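Local coordinates for nitroreductase family protein (Sphingopyxis sp., PDB 7DP1), which binds FMN and probably uses NADPH to reduce nitro groups, in keeping with its role as a nitroreductase that breaks down dinitroaniline herbicides, at residues Gln127-Phe139 with Cys173-Val185. The protein carries 1 engineered substitution. Numbering follows the deposited sequence.
Sequences QNYRGFGAPVMLF and CPQECWAMYGATV. With FMN (flavin mononucleotide), chain C.
The side-chain amide of Q175 grips N128 twice. Q175 CB lies 3.8 Å from FMN O4; Q175 CG sits anti to the carbonyl carbon, and the chain runs on extended, carrying CD past the flavin to N128 O. There Q175 NE2 donates to N128 O at 2.8 Å (N-H...O 162°) and to N128 OD1 at 3.0 Å, both acceptors near its amide plane, which fixes the amide's rotation. Q175 OE1, with M137 CE packed against it, accepts from W178 NE1 at 2.9 Å, nearly straight (169°) although the donor stands above the carbonyl plane. N128 OD1 also takes FMN N3 at 2.8 Å, so the Q175 amide probably orients this carboxamide, while the backbone N of E176 and of C177 bond FMN N5 and O4.

The W178 ring is held between two edges: Y129 meets one face (planes at 85°), and F139 CE1 comes to 3.5 Å from W178 CG on the opposite face. Y129 OH bonds C177 O at 3.0 Å, and V185 CG1 makes a CH-pi contact over the F139 ring centre, opposite M137 CG.

The 3-10 turns 128-129 and 177-180 and the start of helix 182-189 meet beside strands 136-143 and 171-175, which flank strand 195-204 in the antiparallel sheet, with helix 60-74 packing on Y129, M137 and Y181.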
ATOM      1  N   GLN A 127      23.641   9.278  -1.035  1.00 66.97           N
ATOM      2  CA  GLN A 127      23.548   8.651   0.278  1.00 61.91           C
ATOM      3  C   GLN A 127      22.446   7.596   0.279  1.00 57.32           C
ATOM      4  O   GLN A 127      22.469   6.666   1.087  1.00 55.95           O
ATOM      5  CB  GLN A 127      23.270   9.698   1.355  1.00 62.78           C
ATOM      6  CG  GLN A 127      24.469  10.572   1.704  1.00 70.95           C
ATOM      7  CD  GLN A 127      25.446   9.904   2.656  1.00 80.12           C
ATOM      8  OE1 GLN A 127      25.397   8.697   2.872  1.00 82.95           O
ATOM      9  NE2 GLN A 127      26.347  10.695   3.227  1.00 90.62           N
ATOM     10  N   ASN A 128      21.492   7.740  -0.642  1.00 57.01           N
ATOM     11  CA  ASN A 128      20.410   6.763  -0.812  1.00 55.00           C
ATOM     12  C   ASN A 128      20.994   5.363  -0.936  1.00 51.21           C
ATOM     13  O   ASN A 128      20.466   4.389  -0.396  1.00 50.17           O
ATOM     14  CB  ASN A 128      19.571   7.063  -2.068  1.00 48.34           C
ATOM     15  CG  ASN A 128      18.385   7.984  -1.803  1.00 50.74           C
ATOM     16  OD1 ASN A 128      17.290   7.525  -1.494  1.00 46.02           O
ATOM     17  ND2 ASN A 128      18.592   9.288  -1.980  1.00 55.04           N
ATOM     18  N   TYR A 129      22.087   5.268  -1.675  1.00 52.27           N
ATOM     19  CA  TYR A 129      22.646   3.969  -1.999  1.00 52.56           C
ATOM     20  C   TYR A 129      23.532   3.422  -0.871  1.00 51.02           C
ATOM     21  O   TYR A 129      24.124   2.350  -1.007  1.00 43.49           O
ATOM     22  CB  TYR A 129      23.380   4.061  -3.337  1.00 46.62           C
ATOM     23  CG  TYR A 129      22.375   4.354  -4.438  1.00 53.19           C
ATOM     24  CD1 TYR A 129      21.424   3.405  -4.807  1.00 50.17           C
ATOM     25  CD2 TYR A 129      22.339   5.594  -5.075  1.00 59.55           C
ATOM     26  CE1 TYR A 129      20.477   3.676  -5.797  1.00 51.19           C
ATOM     27  CE2 TYR A 129      21.395   5.870  -6.072  1.00 49.03           C
ATOM     28  CZ  TYR A 129      20.477   4.907  -6.425  1.00 51.08           C
ATOM     29  OH  TYR A 129      19.550   5.171  -7.407  1.00 55.51           O
ATOM     30  N   ARG A 130      23.558   4.134   0.257  1.00 44.80           N
ATOM     31  CA  ARG A 130      24.044   3.566   1.506  1.00 52.63           C
ATOM     32  C   ARG A 130      22.914   3.477   2.538  1.00 53.90           C
ATOM     33  O   ARG A 130      23.165   3.311   3.730  1.00 50.22           O
ATOM     34  CB  ARG A 130      25.161   4.432   2.090  1.00 55.68           C
ATOM     35  CG  ARG A 130      26.146   4.985   1.091  1.00 68.57           C
ATOM     36  CD  ARG A 130      27.168   5.879   1.797  1.00 78.64           C
ATOM     37  NE  ARG A 130      28.511   5.317   1.830  1.00 90.82           N
ATOM     38  CZ  ARG A 130      29.380   5.398   0.829  1.00 92.65           C
ATOM     39  NH1 ARG A 130      29.042   6.017  -0.294  1.00 99.10           N
ATOM     40  NH2 ARG A 130      30.584   4.860   0.949  1.00 87.61           N
ATOM     41  N   GLY A 131      21.669   3.538   2.075  1.00 51.07           N
ATOM     42  CA  GLY A 131      20.527   3.412   2.962  1.00 45.91           C
ATOM     43  C   GLY A 131      20.544   4.508   4.016  1.00 50.27           C
ATOM     44  O   GLY A 131      19.977   4.367   5.100  1.00 51.85           O
ATOM     45  N   PHE A 132      21.204   5.611   3.681  1.00 47.56           N
ATOM     46  CA  PHE A 132      21.361   6.736   4.597  1.00 51.38           C
ATOM     47  C   PHE A 132      21.995   6.277   5.896  1.00 50.97           C
ATOM     48  O   PHE A 132      21.715   6.846   6.948  1.00 54.57           O
ATOM     49  CB  PHE A 132      20.015   7.414   4.881  1.00 51.32           C
ATOM     50  CG  PHE A 132      19.327   7.938   3.655  1.00 49.60           C
ATOM     51  CD1 PHE A 132      19.906   8.939   2.894  1.00 50.78           C
ATOM     52  CD2 PHE A 132      18.105   7.426   3.257  1.00 50.93           C
ATOM     53  CE1 PHE A 132      19.273   9.434   1.768  1.00 51.76           C
ATOM     54  CE2 PHE A 132      17.471   7.908   2.123  1.00 48.70           C
ATOM     55  CZ  PHE A 132      18.056   8.914   1.376  1.00 44.33           C
ATOM     56  N   GLY A 133      22.802   5.218   5.827  1.00 47.21           N
ATOM     57  CA  GLY A 133      23.519   4.737   6.991  1.00 50.60           C
ATOM     58  C   GLY A 133      22.763   3.747   7.852  1.00 55.21           C
ATOM     59  O   GLY A 133      23.204   3.399   8.945  1.00 61.55           O
ATOM     60  N   ALA A 134      21.612   3.305   7.374  1.00 50.70           N
ATOM     61  CA  ALA A 134      20.850   2.285   8.078  1.00 54.58           C
ATOM     62  C   ALA A 134      21.610   0.958   8.073  1.00 54.86           C
ATOM     63  O   ALA A 134      22.239   0.598   7.073  1.00 50.61           O
ATOM     64  CB  ALA A 134      19.492   2.121   7.458  1.00 45.25           C
ATOM     65  N   PRO A 135      21.559   0.233   9.199  1.00 49.91           N
ATOM     66  CA  PRO A 135      22.258  -1.051   9.364  1.00 50.10           C
ATOM     67  C   PRO A 135      21.577  -2.217   8.652  1.00 49.05           C
ATOM     68  O   PRO A 135      22.221  -3.232   8.397  1.00 49.31           O
ATOM     69  CB  PRO A 135      22.241  -1.262  10.879  1.00 49.28           C
ATOM     70  CG  PRO A 135      21.006  -0.562  11.321  1.00 60.03           C
ATOM     71  CD  PRO A 135      20.890   0.656  10.439  1.00 53.54           C
ATOM     72  N   VAL A 136      20.299  -2.061   8.338  1.00 39.23           N
ATOM     73  CA  VAL A 136      19.487  -3.123   7.749  1.00 49.33           C
ATOM     74  C   VAL A 136      18.788  -2.612   6.500  1.00 48.34           C
ATOM     75  O   VAL A 136      18.333  -1.470   6.473  1.00 48.95           O
ATOM     76  CB  VAL A 136      18.423  -3.647   8.765  1.00 42.68           C
ATOM     77  CG1 VAL A 136      17.365  -4.497   8.073  1.00 35.84           C
ATOM     78  CG2 VAL A 136      19.099  -4.421   9.922  1.00 40.50           C
ATOM     79  N   MET A 137      18.731  -3.427   5.454  1.00 44.31           N
ATOM     80  CA  MET A 137      17.991  -3.039   4.253  1.00 36.33           C
ATOM     81  C   MET A 137      17.070  -4.172   3.806  1.00 40.61           C
ATOM     82  O   MET A 137      17.519  -5.305   3.609  1.00 42.24           O
ATOM     83  CB  MET A 137      18.947  -2.658   3.111  1.00 35.11           C
ATOM     84  CG  MET A 137      18.247  -2.419   1.770  1.00 37.92           C
ATOM     85  SD  MET A 137      17.206  -0.923   1.777  1.00 39.09           S
ATOM     86  CE  MET A 137      18.471   0.285   2.219  1.00 32.09           C
ATOM     87  N   LEU A 138      15.783  -3.860   3.672  1.00 36.44           N
ATOM     88  CA  LEU A 138      14.782  -4.807   3.173  1.00 30.36           C
ATOM     89  C   LEU A 138      14.492  -4.523   1.725  1.00 29.27           C
ATOM     90  O   LEU A 138      14.102  -3.402   1.366  1.00 35.97           O
ATOM     91  CB  LEU A 138      13.487  -4.714   3.984  1.00 32.04           C
ATOM     92  CG  LEU A 138      12.281  -5.540   3.538  1.00 40.23           C
ATOM     93  CD1 LEU A 138      11.506  -6.006   4.744  1.00 45.81           C
ATOM     94  CD2 LEU A 138      11.360  -4.727   2.637  1.00 35.25           C
ATOM     95  N   PHE A 139      14.594  -5.553   0.905  1.00 32.48           N
ATOM     96  CA  PHE A 139      14.239  -5.429  -0.495  1.00 29.68           C
ATOM     97  C   PHE A 139      12.938  -6.164  -0.729  1.00 35.51           C
ATOM     98  O   PHE A 139      12.844  -7.391  -0.537  1.00 31.99           O
ATOM     99  CB  PHE A 139      15.338  -5.974  -1.393  1.00 29.91           C
ATOM    100  CG  PHE A 139      16.562  -5.112  -1.431  1.00 35.40           C
ATOM    101  CD1 PHE A 139      16.554  -3.922  -2.131  1.00 34.67           C
ATOM    102  CD2 PHE A 139      17.724  -5.495  -0.768  1.00 35.45           C
ATOM    103  CE1 PHE A 139      17.685  -3.107  -2.170  1.00 43.66           C
ATOM    104  CE2 PHE A 139      18.852  -4.697  -0.796  1.00 38.75           C
ATOM    105  CZ  PHE A 139      18.844  -3.495  -1.512  1.00 36.72           C
ATOM    106  N   CYS A 173      13.136   4.222   5.872  1.00 41.51           N
ATOM    107  CA  CYS A 173      13.010   5.015   4.670  1.00 37.37           C
ATOM    108  C   CYS A 173      12.669   4.082   3.530  1.00 37.15           C
ATOM    109  O   CYS A 173      13.502   3.270   3.143  1.00 36.97           O
ATOM    110  CB  CYS A 173      14.318   5.764   4.361  1.00 31.88           C
ATOM    111  SG  CYS A 173      14.091   7.029   3.058  1.00 43.08           S
ATOM    112  N   PRO A 174      11.442   4.171   2.994  1.00 35.50           N
ATOM    113  CA  PRO A 174      11.162   3.428   1.762  1.00 32.29           C
ATOM    114  C   PRO A 174      12.012   4.017   0.638  1.00 35.20           C
ATOM    115  O   PRO A 174      12.212   5.228   0.608  1.00 39.51           O
ATOM    116  CB  PRO A 174       9.668   3.655   1.540  1.00 35.90           C
ATOM    117  CG  PRO A 174       9.364   4.919   2.294  1.00 30.60           C
ATOM    118  CD  PRO A 174      10.286   4.974   3.444  1.00 37.97           C
ATOM    119  N   GLN A 175      12.563   3.176  -0.229  1.00 31.39           N
ATOM    120  CA  GLN A 175      13.490   3.654  -1.264  1.00 33.14           C
ATOM    121  C   GLN A 175      13.272   2.997  -2.614  1.00 36.80           C
ATOM    122  O   GLN A 175      13.629   1.839  -2.796  1.00 36.91           O
ATOM    123  CB  GLN A 175      14.934   3.396  -0.865  1.00 31.84           C
ATOM    124  CG  GLN A 175      15.460   4.178   0.304  1.00 35.68           C
ATOM    125  CD  GLN A 175      16.954   3.971   0.440  1.00 41.89           C
ATOM    126  OE1 GLN A 175      17.401   2.935   0.929  1.00 36.74           O
ATOM    127  NE2 GLN A 175      17.739   4.943  -0.025  1.00 44.32           N
ATOM    128  N   GLU A 176      12.749   3.746  -3.577  1.00 28.91           N
ATOM    129  CA  GLU A 176      12.605   3.220  -4.929  1.00 34.34           C
ATOM    130  C   GLU A 176      13.894   3.350  -5.722  1.00 32.72           C
ATOM    131  O   GLU A 176      14.003   2.838  -6.840  1.00 37.45           O
ATOM    132  CB  GLU A 176      11.486   3.941  -5.661  1.00 39.68           C
ATOM    133  CG  GLU A 176      10.219   3.158  -5.724  1.00 46.38           C
ATOM    134  CD  GLU A 176       9.002   4.059  -5.846  1.00 50.26           C
ATOM    135  OE1 GLU A 176       9.174   5.288  -6.027  1.00 42.52           O
ATOM    136  OE2 GLU A 176       7.881   3.525  -5.755  1.00 51.67           O
ATOM    137  N   CYS A 177      14.865   4.058  -5.159  1.00 33.79           N
ATOM    138  CA  CYS A 177      16.116   4.307  -5.876  1.00 39.24           C
ATOM    139  C   CYS A 177      16.820   3.005  -6.291  1.00 39.99           C
ATOM    140  O   CYS A 177      17.505   2.957  -7.313  1.00 38.38           O
ATOM    141  CB  CYS A 177      17.053   5.157  -5.013  1.00 43.38           C
ATOM    142  SG  CYS A 177      17.461   4.392  -3.424  1.00 54.40           S
ATOM    143  N   TRP A 178      16.619   1.946  -5.509  1.00 44.14           N
ATOM    144  CA  TRP A 178      17.228   0.643  -5.789  1.00 42.45           C
ATOM    145  C   TRP A 178      16.686   0.017  -7.076  1.00 41.74           C
ATOM    146  O   TRP A 178      17.375  -0.767  -7.742  1.00 34.73           O
ATOM    147  CB  TRP A 178      17.011  -0.305  -4.594  1.00 35.60           C
ATOM    148  CG  TRP A 178      17.693   0.222  -3.341  1.00 37.86           C
ATOM    149  CD1 TRP A 178      17.096   0.859  -2.289  1.00 29.86           C
ATOM    150  CD2 TRP A 178      19.102   0.213  -3.058  1.00 32.54           C
ATOM    151  NE1 TRP A 178      18.043   1.233  -1.367  1.00 43.37           N
ATOM    152  CE2 TRP A 178      19.282   0.842  -1.813  1.00 42.08           C
ATOM    153  CE3 TRP A 178      20.225  -0.288  -3.732  1.00 36.87           C
ATOM    154  CZ2 TRP A 178      20.538   0.984  -1.219  1.00 40.77           C
ATOM    155  CZ3 TRP A 178      21.482  -0.138  -3.146  1.00 44.34           C
ATOM    156  CH2 TRP A 178      21.627   0.490  -1.904  1.00 42.10           C
ATOM    157  N   ALA A 179      15.451   0.360  -7.434  1.00 35.16           N
ATOM    158  CA  ALA A 179      14.873  -0.171  -8.658  1.00 32.42           C
ATOM    159  C   ALA A 179      15.577   0.384  -9.901  1.00 36.28           C
ATOM    160  O   ALA A 179      15.418  -0.159 -10.990  1.00 46.82           O
ATOM    161  CB  ALA A 179      13.349   0.126  -8.712  1.00 28.92           C
ATOM    162  N   MET A 180      16.358   1.452  -9.738  1.00 36.74           N
ATOM    163  CA  MET A 180      17.235   1.959 -10.811  1.00 38.48           C
ATOM    164  C   MET A 180      18.313   0.973 -11.241  1.00 38.07           C
ATOM    165  O   MET A 180      18.880   1.109 -12.322  1.00 43.18           O
ATOM    166  CB  MET A 180      17.901   3.272 -10.398  1.00 45.08           C
ATOM    167  CG  MET A 180      16.956   4.466 -10.400  1.00 49.48           C
ATOM    168  SD  MET A 180      16.645   5.033 -12.088  1.00 80.11           S
ATOM    169  CE  MET A 180      15.216   4.055 -12.554  1.00 60.91           C
ATOM    170  N   TYR A 181      18.626   0.013 -10.378  1.00 43.40           N
ATOM    171  CA  TYR A 181      19.651  -0.991 -10.685  1.00 48.88           C
ATOM    172  C   TYR A 181      19.131  -2.366 -10.304  1.00 45.87           C
ATOM    173  O   TYR A 181      19.874  -3.162  -9.728  1.00 42.50           O
ATOM    174  CB  TYR A 181      20.965  -0.722  -9.936  1.00 40.20           C
ATOM    175  CG  TYR A 181      21.502   0.658 -10.150  1.00 47.18           C
ATOM    176  CD1 TYR A 181      22.209   0.975 -11.307  1.00 43.94           C
ATOM    177  CD2 TYR A 181      21.280   1.660  -9.212  1.00 40.52           C
ATOM    178  CE1 TYR A 181      22.688   2.239 -11.521  1.00 55.50           C
ATOM    179  CE2 TYR A 181      21.762   2.938  -9.419  1.00 52.10           C
ATOM    180  CZ  TYR A 181      22.464   3.221 -10.577  1.00 53.33           C
ATOM    181  OH  TYR A 181      22.950   4.490 -10.797  1.00 52.30           O
ATOM    182  N   GLY A 182      17.863  -2.625 -10.622  1.00 40.63           N
ATOM    183  CA  GLY A 182      17.184  -3.842 -10.212  1.00 38.84           C
ATOM    184  C   GLY A 182      17.966  -5.118 -10.490  1.00 44.53           C
ATOM    185  O   GLY A 182      18.138  -5.953  -9.598  1.00 41.23           O
ATOM    186  N   ALA A 183      18.453  -5.253 -11.721  1.00 40.34           N
ATOM    187  CA  ALA A 183      19.147  -6.466 -12.153  1.00 42.56           C
ATOM    188  C   ALA A 183      20.372  -6.750 -11.302  1.00 49.61           C
ATOM    189  O   ALA A 183      20.616  -7.893 -10.928  1.00 48.26           O
ATOM    190  CB  ALA A 183      19.548  -6.363 -13.622  1.00 48.21           C
ATOM    191  N   THR A 184      21.145  -5.708 -11.006  1.00 55.21           N
ATOM    192  CA  THR A 184      22.314  -5.845 -10.142  1.00 54.45           C
ATOM    193  C   THR A 184      21.904  -6.272  -8.735  1.00 48.80           C
ATOM    194  O   THR A 184      22.462  -7.204  -8.175  1.00 42.03           O
ATOM    195  CB  THR A 184      23.109  -4.538 -10.033  1.00 50.27           C
ATOM    196  OG1 THR A 184      23.695  -4.229 -11.298  1.00 47.80           O
ATOM    197  CG2 THR A 184      24.211  -4.677  -8.987  1.00 46.42           C
ATOM    198  N   VAL A 185      20.936  -5.568  -8.165  1.00 41.65           N
ATOM    199  CA  VAL A 185      20.453  -5.900  -6.827  1.00 45.17           C
ATOM    200  C   VAL A 185      19.965  -7.350  -6.783  1.00 46.23           C
ATOM    201  O   VAL A 185      20.387  -8.123  -5.918  1.00 41.09           O
ATOM    202  CB  VAL A 185      19.332  -4.949  -6.386  1.00 44.72           C
ATOM    203  CG1 VAL A 185      18.780  -5.334  -4.981  1.00 34.75           C
ATOM    204  CG2 VAL A 185      19.821  -3.503  -6.421  1.00 45.52           C
TER
HETATM  205  N1  FMN C 301      12.733   8.831  -0.377  1.00 38.95           N
HETATM  206  C2  FMN C 301      14.037   8.980  -0.802  1.00 46.71           C
HETATM  207  O2  FMN C 301      14.742   9.868  -0.339  1.00 58.50           O
HETATM  208  N3  FMN C 301      14.569   8.138  -1.752  1.00 46.88           N
HETATM  209  C4  FMN C 301      13.810   7.129  -2.295  1.00 44.80           C
HETATM  210  O4  FMN C 301      14.318   6.370  -3.140  1.00 44.87           O
HETATM  211  C4A FMN C 301      12.488   6.989  -1.874  1.00 43.58           C
HETATM  212  N5  FMN C 301      11.692   5.996  -2.402  1.00 44.63           N
HETATM  213  C5A FMN C 301      10.388   5.830  -1.979  1.00 43.62           C
HETATM  214  C6  FMN C 301       9.626   4.803  -2.531  1.00 44.98           C
HETATM  215  C7  FMN C 301       8.317   4.621  -2.128  1.00 44.72           C
HETATM  216  C7M FMN C 301       7.480   3.517  -2.697  1.00 31.08           C
HETATM  217  C8  FMN C 301       7.765   5.461  -1.173  1.00 40.52           C
HETATM  218  C8M FMN C 301       6.346   5.200  -0.759  1.00 30.50           C
HETATM  219  C9  FMN C 301       8.521   6.495  -0.616  1.00 25.55           C
HETATM  220  C9A FMN C 301       9.843   6.687  -1.022  1.00 32.12           C
HETATM  221  N10 FMN C 301      10.637   7.698  -0.501  1.00 35.18           N
HETATM  222  C10 FMN C 301      11.949   7.847  -0.924  1.00 39.64           C
HETATM  223  C1' FMN C 301      10.119   8.629   0.549  1.00 29.70           C
HETATM  224  C2' FMN C 301       9.186   9.725   0.042  1.00 41.66           C
HETATM  225  O2' FMN C 301       9.947  10.765  -0.518  1.00 36.80           O
HETATM  226  C3' FMN C 301       8.401  10.260   1.235  1.00 30.90           C
HETATM  227  O3' FMN C 301       7.493   9.245   1.610  1.00 30.17           O
HETATM  228  C4' FMN C 301       7.595  11.521   0.939  1.00 44.08           C
HETATM  229  O4' FMN C 301       8.400  12.646   0.635  1.00 40.95           O
HETATM  230  C5' FMN C 301       6.802  11.857   2.179  1.00 40.55           C
HETATM  231  O5' FMN C 301       7.718  12.088   3.221  1.00 40.26           O
HETATM  232  P   FMN C 301       7.490  11.269   4.586  1.00 44.50           P
HETATM  233  O1P FMN C 301       8.691  11.461   5.467  1.00 40.32           O
HETATM  234  O2P FMN C 301       6.229  11.781   5.263  1.00 43.64           O
HETATM  235  O3P FMN C 301       7.302   9.802   4.244  1.00 38.00           O